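Local coordinates for protein citrate lyase, subunit 1 (Methanosaeta concilii, PDB 6HXI) that probably makes acetyl-CoA and oxaloacetate from citrate and coenzyme A at the expense of ATP, as an ATP citrate lyase, at residues 282-295 / 407-419. Numbering follows the deposited sequence.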
# COMPACT_ATOMS: atom_id res chain seq x y z
N ALA C 282 11.13 -14.33 -57.08
CA ALA C 282 11.84 -13.18 -57.66
C ALA C 282 13.34 -13.39 -57.87
O ALA C 282 13.87 -12.89 -58.86
CB ALA C 282 11.60 -11.95 -56.81
N SER C 283 14.04 -14.10 -56.94
CA SER C 283 15.49 -14.32 -57.04
C SER C 283 15.87 -15.15 -58.26
O SER C 283 16.90 -14.91 -58.89
CB SER C 283 16.04 -14.93 -55.76
OG SER C 283 15.33 -16.11 -55.41
N VAL C 284 15.01 -16.12 -58.58
CA VAL C 284 15.11 -17.02 -59.73
C VAL C 284 14.95 -16.17 -60.98
O VAL C 284 15.75 -16.30 -61.90
CB VAL C 284 14.05 -18.16 -59.62
CG1 VAL C 284 13.91 -18.94 -60.91
CG2 VAL C 284 14.38 -19.11 -58.46
N ILE C 285 13.95 -15.26 -60.98
CA ILE C 285 13.67 -14.36 -62.11
C ILE C 285 14.84 -13.41 -62.37
O ILE C 285 15.18 -13.20 -63.53
CB ILE C 285 12.30 -13.64 -62.00
CG1 ILE C 285 11.15 -14.67 -61.96
CG2 ILE C 285 12.10 -12.62 -63.17
CD1 ILE C 285 9.82 -14.15 -61.52
N TYR C 286 15.46 -12.86 -61.30
CA TYR C 286 16.62 -11.97 -61.45
C TYR C 286 17.80 -12.73 -62.03
O TYR C 286 18.47 -12.20 -62.90
CB TYR C 286 17.01 -11.31 -60.12
CG TYR C 286 16.23 -10.07 -59.79
CD1 TYR C 286 14.99 -10.15 -59.18
CD2 TYR C 286 16.77 -8.80 -60.01
CE1 TYR C 286 14.29 -9.00 -58.81
CE2 TYR C 286 16.08 -7.65 -59.64
CZ TYR C 286 14.84 -7.75 -59.03
OH TYR C 286 14.14 -6.64 -58.64
N ALA C 287 18.00 -14.00 -61.62
CA ALA C 287 19.04 -14.89 -62.14
C ALA C 287 18.76 -15.21 -63.63
O ALA C 287 19.69 -15.19 -64.43
CB ALA C 287 19.11 -16.17 -61.33
N ASP C 288 17.48 -15.45 -64.00
CA ASP C 288 17.05 -15.71 -65.38
C ASP C 288 17.43 -14.54 -66.28
O ASP C 288 18.00 -14.77 -67.34
CB ASP C 288 15.53 -15.97 -65.47
CG ASP C 288 15.01 -17.27 -64.84
OD1 ASP C 288 15.84 -18.05 -64.32
OD2 ASP C 288 13.77 -17.50 -64.84
N THR C 289 17.15 -13.29 -65.83
CA THR C 289 17.45 -12.05 -66.57
C THR C 289 18.95 -11.86 -66.75
O THR C 289 19.36 -11.51 -67.85
CB THR C 289 16.74 -10.84 -65.92
OG1 THR C 289 15.38 -11.18 -65.66
CG2 THR C 289 16.78 -9.61 -66.79
N ILE C 290 19.76 -12.09 -65.70
CA ILE C 290 21.23 -11.95 -65.78
C ILE C 290 21.80 -12.95 -66.82
O ILE C 290 22.61 -12.53 -67.64
CB ILE C 290 21.93 -12.06 -64.38
CG1 ILE C 290 21.38 -11.01 -63.38
CG2 ILE C 290 23.46 -11.93 -64.52
CD1 ILE C 290 21.57 -11.36 -61.87
N CYS C 291 21.34 -14.23 -66.81
CA CYS C 291 21.71 -15.27 -67.78
C CYS C 291 21.23 -14.92 -69.17
O CYS C 291 21.95 -15.17 -70.15
CB CYS C 291 21.17 -16.63 -67.35
SG CYS C 291 21.90 -17.27 -65.82
N ASP C 292 20.00 -14.35 -69.27
CA ASP C 292 19.41 -13.92 -70.55
C ASP C 292 20.20 -12.79 -71.20
O ASP C 292 20.19 -12.70 -72.42
CB ASP C 292 17.92 -13.55 -70.42
CG ASP C 292 16.96 -14.72 -70.58
OD1 ASP C 292 17.01 -15.38 -71.66
OD2 ASP C 292 16.12 -14.93 -69.67
N LEU C 293 20.92 -11.97 -70.40
CA LEU C 293 21.76 -10.90 -70.90
C LEU C 293 23.21 -11.37 -71.18
O LEU C 293 24.04 -10.59 -71.64
CB LEU C 293 21.72 -9.66 -70.00
CG LEU C 293 20.42 -8.85 -70.06
CD1 LEU C 293 20.23 -8.03 -68.81
CD2 LEU C 293 20.37 -7.95 -71.29
N GLY C 294 23.48 -12.66 -70.93
CA GLY C 294 24.77 -13.31 -71.15
C GLY C 294 25.80 -13.10 -70.06
O GLY C 294 27.00 -13.20 -70.33
N HIS C 295 25.35 -12.84 -68.83
CA HIS C 295 26.25 -12.59 -67.69
C HIS C 295 26.24 -13.72 -66.64
O HIS C 295 26.56 -13.47 -65.48
CB HIS C 295 25.96 -11.22 -67.06
CG HIS C 295 26.21 -10.05 -67.96
ND1 HIS C 295 27.34 -9.27 -67.84
CD2 HIS C 295 25.44 -9.56 -68.97
CE1 HIS C 295 27.24 -8.34 -68.78
NE2 HIS C 295 26.12 -8.48 -69.48
N THR C 407 8.90 1.11 -61.23
CA THR C 407 9.91 0.51 -62.10
C THR C 407 9.59 -0.97 -62.17
O THR C 407 9.25 -1.59 -61.14
CB THR C 407 11.31 0.73 -61.49
OG1 THR C 407 11.52 2.12 -61.29
CG2 THR C 407 12.42 0.16 -62.33
N HIS C 408 9.70 -1.55 -63.37
CA HIS C 408 9.49 -2.97 -63.62
C HIS C 408 10.51 -3.76 -62.79
O HIS C 408 11.68 -3.37 -62.71
CB HIS C 408 9.58 -3.25 -65.14
CG HIS C 408 9.65 -4.69 -65.51
ND1 HIS C 408 8.79 -5.63 -64.96
CD2 HIS C 408 10.47 -5.32 -66.39
CE1 HIS C 408 9.12 -6.79 -65.49
NE2 HIS C 408 10.12 -6.65 -66.38
N MET C 409 10.06 -4.82 -62.12
CA MET C 409 10.88 -5.61 -61.18
C MET C 409 12.34 -5.84 -61.59
O MET C 409 13.25 -5.50 -60.84
CB MET C 409 10.22 -6.96 -60.85
CG MET C 409 10.87 -7.66 -59.66
SD MET C 409 10.17 -9.28 -59.31
CE MET C 409 11.01 -10.28 -60.51
N THR C 410 12.55 -6.36 -62.79
CA THR C 410 13.88 -6.73 -63.26
C THR C 410 14.58 -5.65 -64.12
O THR C 410 15.61 -5.95 -64.74
CB THR C 410 13.79 -8.10 -63.95
OG1 THR C 410 15.10 -8.57 -64.21
CG2 THR C 410 12.95 -8.08 -65.22
N ARG C 411 14.07 -4.39 -64.11
CA ARG C 411 14.64 -3.30 -64.88
C ARG C 411 16.03 -2.85 -64.39
O ARG C 411 16.80 -2.30 -65.18
CB ARG C 411 13.67 -2.11 -64.98
CG ARG C 411 13.72 -1.37 -66.32
CD ARG C 411 12.97 -0.05 -66.27
NE ARG C 411 11.51 -0.21 -66.18
CZ ARG C 411 10.66 0.75 -65.82
NH1 ARG C 411 11.11 1.96 -65.51
NH2 ARG C 411 9.36 0.51 -65.77
N ILE C 412 16.36 -3.11 -63.10
CA ILE C 412 17.67 -2.74 -62.53
C ILE C 412 18.80 -3.64 -63.06
O ILE C 412 19.97 -3.27 -62.96
CB ILE C 412 17.69 -2.64 -60.98
CG1 ILE C 412 17.21 -3.95 -60.28
CG2 ILE C 412 16.90 -1.40 -60.50
CD1 ILE C 412 17.92 -4.24 -58.95
N VAL C 413 18.46 -4.81 -63.64
CA VAL C 413 19.43 -5.74 -64.22
C VAL C 413 20.06 -5.14 -65.50
O VAL C 413 21.27 -4.93 -65.48
CB VAL C 413 18.89 -7.19 -64.41
CG1 VAL C 413 19.90 -8.07 -65.14
CG2 VAL C 413 18.53 -7.80 -63.06
N PRO C 414 19.30 -4.80 -66.58
CA PRO C 414 19.94 -4.19 -67.77
C PRO C 414 20.56 -2.82 -67.48
O PRO C 414 21.60 -2.50 -68.04
CB PRO C 414 18.80 -4.08 -68.78
CG PRO C 414 17.75 -5.03 -68.29
CD PRO C 414 17.85 -4.95 -66.81
N LEU C 415 19.96 -2.04 -66.56
CA LEU C 415 20.42 -0.72 -66.10
C LEU C 415 21.84 -0.79 -65.49
O LEU C 415 22.62 0.17 -65.60
CB LEU C 415 19.41 -0.18 -65.05
CG LEU C 415 18.75 1.20 -65.30
CD1 LEU C 415 17.96 1.25 -66.63
CD2 LEU C 415 17.81 1.56 -64.15
N ALA C 416 22.17 -1.94 -64.87
CA ALA C 416 23.46 -2.19 -64.23
C ALA C 416 24.48 -2.94 -65.11
O ALA C 416 25.68 -2.70 -64.98
CB ALA C 416 23.24 -2.97 -62.95
N LEU C 417 24.00 -3.85 -65.98
CA LEU C 417 24.85 -4.69 -66.83
C LEU C 417 25.07 -4.18 -68.26
O LEU C 417 26.05 -4.59 -68.89
CB LEU C 417 24.34 -6.14 -66.86
CG LEU C 417 24.18 -6.84 -65.50
CD1 LEU C 417 23.70 -8.26 -65.66
CD2 LEU C 417 25.47 -6.82 -64.72
N GLU C 418 24.18 -3.30 -68.77
CA GLU C 418 24.30 -2.73 -70.12
C GLU C 418 24.95 -1.33 -70.10
O GLU C 418 25.88 -1.08 -70.88
CB GLU C 418 22.95 -2.69 -70.87
CG GLU C 418 22.28 -4.04 -71.05
CD GLU C 418 22.72 -4.81 -72.27
OE1 GLU C 418 22.19 -4.52 -73.37
OE2 GLU C 418 23.57 -5.72 -72.13
N GLU C 419 24.38 -0.40 -69.28
CA GLU C 419 24.78 1.01 -69.04
C GLU C 419 23.68 1.77 -68.31
O GLU C 419 22.50 1.57 -68.58
CB GLU C 419 25.24 1.78 -70.31
CG GLU C 419 24.26 1.84 -71.48
CD GLU C 419 24.93 2.01 -72.83
OE1 GLU C 419 25.42 3.13 -73.11
OE2 GLU C 419 24.97 1.03 -73.60
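In the citrate-binding region, related to succinyl-CoA synthetases, helices 282-292 and 412-417 pack side by side, their axes 10.0 Å apart at closest approach and crossing at -39°. The Tyr286 ring wedges between them: its CD2 lies 3.7 Å from Val413 CG2, Ile412 CG1 meets its edge near the ring plane, and the Met409 sulfur sits obliquely to it as a Met-aromatic contact. Met409 CG, anti to the backbone N (chi1 -167°), runs past the phenol before the chain bends at chi3 and sets CE 3.7 Å from Ile285 CG2. Tyr286 OH takes part in a hydrogen bond with Gly340 N, so a leucine here would probably leave that amide without its mate and open a gap beside Met409 and Val413.

A short chain of hydroxyl hydrogen bonds links the segments: Thr410 OG1 donates to Thr289 OG1 (3.0 Å), the two side chains meeting tip to tip, and Thr289 OG1 in turn donates a hydrogen bond to Ile285 O, the donor tilted 31° from that carbonyl plane. Further along, Val413 CG1 lies 3.7 Å from Ile290 CG1 and equally near Leu293 CD1. The Schellman motif at Gly294 ends the first helix, after which Leu417 CB lies over one face of the His295 ring, 4.1 Å from its centroid, a CH-pi contact.

A bound citrate lies about 6 Å from the side chain of Ala282, nearest atoms. Ile412 and Ala416 rest on strands 334-338 and 371-376 of the parallel sheet, while the succinyl-CoA ligase subunit alpha chain covers Val284, Ile285 and Asp288.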